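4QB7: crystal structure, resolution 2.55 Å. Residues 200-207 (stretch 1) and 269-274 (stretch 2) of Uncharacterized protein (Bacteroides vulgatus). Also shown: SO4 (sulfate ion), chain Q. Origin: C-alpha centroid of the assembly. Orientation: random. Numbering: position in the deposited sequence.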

# COMPACT_ATOMS: atom_id res chain seq x y z
N THR A 200 -19.90 2.31 -0.12
CA THR A 200 -19.56 2.30 -1.56
C THR A 200 -18.36 3.23 -1.87
O THR A 200 -18.34 3.86 -2.92
N THR A 201 -17.32 3.23 -1.00
CA THR A 201 -16.16 4.13 -1.15
C THR A 201 -14.83 3.40 -1.34
O THR A 201 -14.10 3.74 -2.27
N LEU A 202 -14.48 2.48 -0.44
CA LEU A 202 -13.21 1.77 -0.39
C LEU A 202 -13.30 0.37 -0.99
O LEU A 202 -13.99 -0.48 -0.43
N TYR A 203 -12.57 0.13 -2.09
CA TYR A 203 -12.55 -1.17 -2.73
C TYR A 203 -11.75 -2.17 -1.92
O TYR A 203 -10.68 -1.81 -1.39
N ASN A 204 -12.20 -3.43 -1.91
CA ASN A 204 -11.40 -4.49 -1.31
C ASN A 204 -10.81 -5.32 -2.44
O ASN A 204 -9.82 -6.01 -2.25
N LYS A 205 -11.41 -5.21 -3.64
CA LYS A 205 -10.99 -5.89 -4.86
C LYS A 205 -11.15 -4.91 -6.02
O LYS A 205 -12.18 -4.24 -6.08
N ALA A 206 -10.13 -4.77 -6.89
CA ALA A 206 -10.19 -3.81 -8.01
C ALA A 206 -9.20 -4.15 -9.15
O ALA A 206 -8.30 -4.99 -8.98
N VAL A 207 -9.38 -3.50 -10.33
CA VAL A 207 -8.54 -3.76 -11.50
C VAL A 207 -7.56 -2.59 -11.71
O VAL A 207 -7.97 -1.43 -11.70
N TYR A 269 -1.73 -0.91 3.66
CA TYR A 269 -1.67 -0.66 2.21
C TYR A 269 -2.99 -1.00 1.59
O TYR A 269 -3.34 -2.18 1.48
N PHE A 270 -3.72 0.03 1.16
CA PHE A 270 -5.06 -0.14 0.59
C PHE A 270 -5.13 0.24 -0.88
O PHE A 270 -4.33 1.06 -1.31
N ILE A 271 -6.16 -0.30 -1.61
CA ILE A 271 -6.51 0.14 -2.96
C ILE A 271 -6.94 1.62 -2.75
O ILE A 271 -7.72 1.90 -1.81
N PRO A 272 -6.32 2.58 -3.48
CA PRO A 272 -6.62 4.00 -3.21
C PRO A 272 -8.07 4.39 -3.53
O PRO A 272 -8.78 3.65 -4.23
N VAL A 273 -8.50 5.55 -3.02
CA VAL A 273 -9.84 6.07 -3.32
C VAL A 273 -9.65 7.12 -4.43
O VAL A 273 -8.81 8.01 -4.28
N ASN A 274 -10.40 7.00 -5.53
CA ASN A 274 -10.35 7.93 -6.67
C ASN A 274 -8.93 8.17 -7.17
O ASN A 274 -8.57 9.30 -7.51

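This is a small, mainly apolar contact between two chain segments far apart in sequence, with no direct hydrogen bond between them and two waters filling the gap between their backbones. About 380 Å² is buried, both sides summed.

I271 is the centre of the contact and has the largest covered area of any residue here. Its CA-to-CB bond points toward stretch 1, and its side chain adopts chi1 m and chi2 t. CD1 reaches the backbone where stretch 1 turns its corner. I271 CD1 lies 3.7 Å from N204 O, 3.9 Å from Y203 O and 3.8 Å from A206 N. The CG2 methyl packs against two side chains that also point toward the other stretch. I271 CG2 is 3.9 Å from A206 CB and 4.1 Å from Y203 CB. N204 and K205, between these two, point away, so the corner meets I271 mainly through its main chain.

L202 makes the second cluster. Its CA-to-CB bond runs sideways, but the rotamer, chi1 t and chi2 p, brings the end of the side chain nearer to stretch 2. L202 CD1 sits 3.7 Å from V273 CG2 and 3.6 Å from I271 O. L202 CD2 lies 4.0 Å from F270 CD1, approaching that ring obliquely. F270 points toward stretch 1 with chi1 m. V273, chi1 t, is set sideways and also meets T201: T201 CG2 is 4.1 Å from V273 CG1. T201 is likewise sideways, with chi1 m. P272 points away, so its ring takes no part in the packing.

No backbone hydrogen bond joins the stretches; Y203 CA and I271 CA are 6.2 Å apart. Water bridges the space. Water 1 accepts from Y203 N at 3.0 Å and donates to P272 O at 2.8 Å. The bond that water 1 donates to T201 O, at 3.4 Å, is weak. Water 2 donates to Y203 O at 2.6 Å and to I271 O at 2.9 Å. The two waters thus serve both polar groups of the Y203 main chain and tie them to stretch 2.

Y203 has chi1 m. I271 CG2 lies at the edge of its ring, near the ring plane. The hydroxyl extends to a bound sulfate, probably from the crystallisation liquor. Y203 OH donates a hydrogen bond to SO4 O4 at 2.6 Å. T200, V207, Y269 and N274 make no contact across the two stretches; N274 ND2 is hydrogen-bonded elsewhere in the structure.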

# COMPACT_ATOMS: atom_id res chain seq x y z
CB THR A 200 -20.80 2.69 -2.42
OG1 THR A 200 -21.40 3.90 -1.94
CG2 THR A 200 -21.85 1.60 -2.49
CB THR A 201 -16.09 5.06 0.09
OG1 THR A 201 -17.33 5.73 0.26
CG2 THR A 201 -14.96 6.07 0.01
CB LEU A 202 -12.70 1.70 1.07
CG LEU A 202 -11.26 1.26 1.29
CD1 LEU A 202 -10.27 2.25 0.67
CD2 LEU A 202 -10.96 1.11 2.76
CB TYR A 203 -11.90 -1.10 -4.14
CG TYR A 203 -12.62 -0.28 -5.19
CD1 TYR A 203 -14.01 -0.30 -5.28
CD2 TYR A 203 -11.91 0.43 -6.15
CE1 TYR A 203 -14.68 0.44 -6.25
CE2 TYR A 203 -12.57 1.19 -7.12
CZ TYR A 203 -13.96 1.19 -7.16
OH TYR A 203 -14.64 1.93 -8.10
CB ASN A 204 -12.18 -5.33 -0.31
CG ASN A 204 -13.19 -6.22 -0.94
OD1 ASN A 204 -13.96 -5.81 -1.79
ND2 ASN A 204 -13.14 -7.48 -0.58
CB LYS A 205 -11.81 -7.19 -5.05
CG LYS A 205 -11.08 -8.23 -5.89
CD LYS A 205 -11.95 -9.44 -6.23
CE LYS A 205 -11.16 -10.58 -6.83
NZ LYS A 205 -12.01 -11.79 -7.00
CB ALA A 206 -9.91 -2.39 -7.50
CB VAL A 207 -9.40 -4.06 -12.77
CG1 VAL A 207 -8.54 -4.29 -14.02
CG2 VAL A 207 -10.33 -5.24 -12.54
CB TYR A 269 -0.54 -1.48 1.53
CG TYR A 269 0.77 -1.46 2.27
CD1 TYR A 269 1.58 -0.33 2.29
CD2 TYR A 269 1.20 -2.58 2.98
CE1 TYR A 269 2.78 -0.30 2.99
CE2 TYR A 269 2.43 -2.57 3.67
CZ TYR A 269 3.20 -1.43 3.68
OH TYR A 269 4.37 -1.38 4.39
CB PHE A 270 -6.04 0.78 1.35
CG PHE A 270 -6.42 0.33 2.74
CD1 PHE A 270 -7.40 -0.64 2.93
CD2 PHE A 270 -5.82 0.88 3.86
CE1 PHE A 270 -7.75 -1.06 4.22
CE2 PHE A 270 -6.19 0.49 5.15
CZ PHE A 270 -7.15 -0.49 5.32
CB ILE A 271 -7.60 -0.74 -3.64
CG1 ILE A 271 -7.11 -2.19 -3.83
CG2 ILE A 271 -8.01 -0.14 -4.98
CD1 ILE A 271 -8.16 -3.17 -4.04
CB PRO A 272 -5.62 4.74 -4.10
CG PRO A 272 -5.35 3.81 -5.20
CD PRO A 272 -5.37 2.44 -4.60
CB VAL A 273 -10.59 6.62 -2.07
CG1 VAL A 273 -11.93 7.21 -2.46
CG2 VAL A 273 -10.78 5.53 -1.02
CB ASN A 274 -11.03 9.25 -6.33
CG ASN A 274 -12.49 9.10 -6.08
OD1 ASN A 274 -13.20 8.40 -6.81
ND2 ASN A 274 -12.95 9.72 -5.02
S SO4 Q . -14.20 3.32 -11.42
O1 SO4 Q . -14.97 4.49 -10.97
O2 SO4 Q . -15.09 2.28 -11.95
O3 SO4 Q . -13.26 3.73 -12.46
O4 SO4 Q . -13.44 2.80 -10.28
O HOH W 1 -11.13 2.46 -3.23
O HOH W 2 -8.75 -0.41 -0.31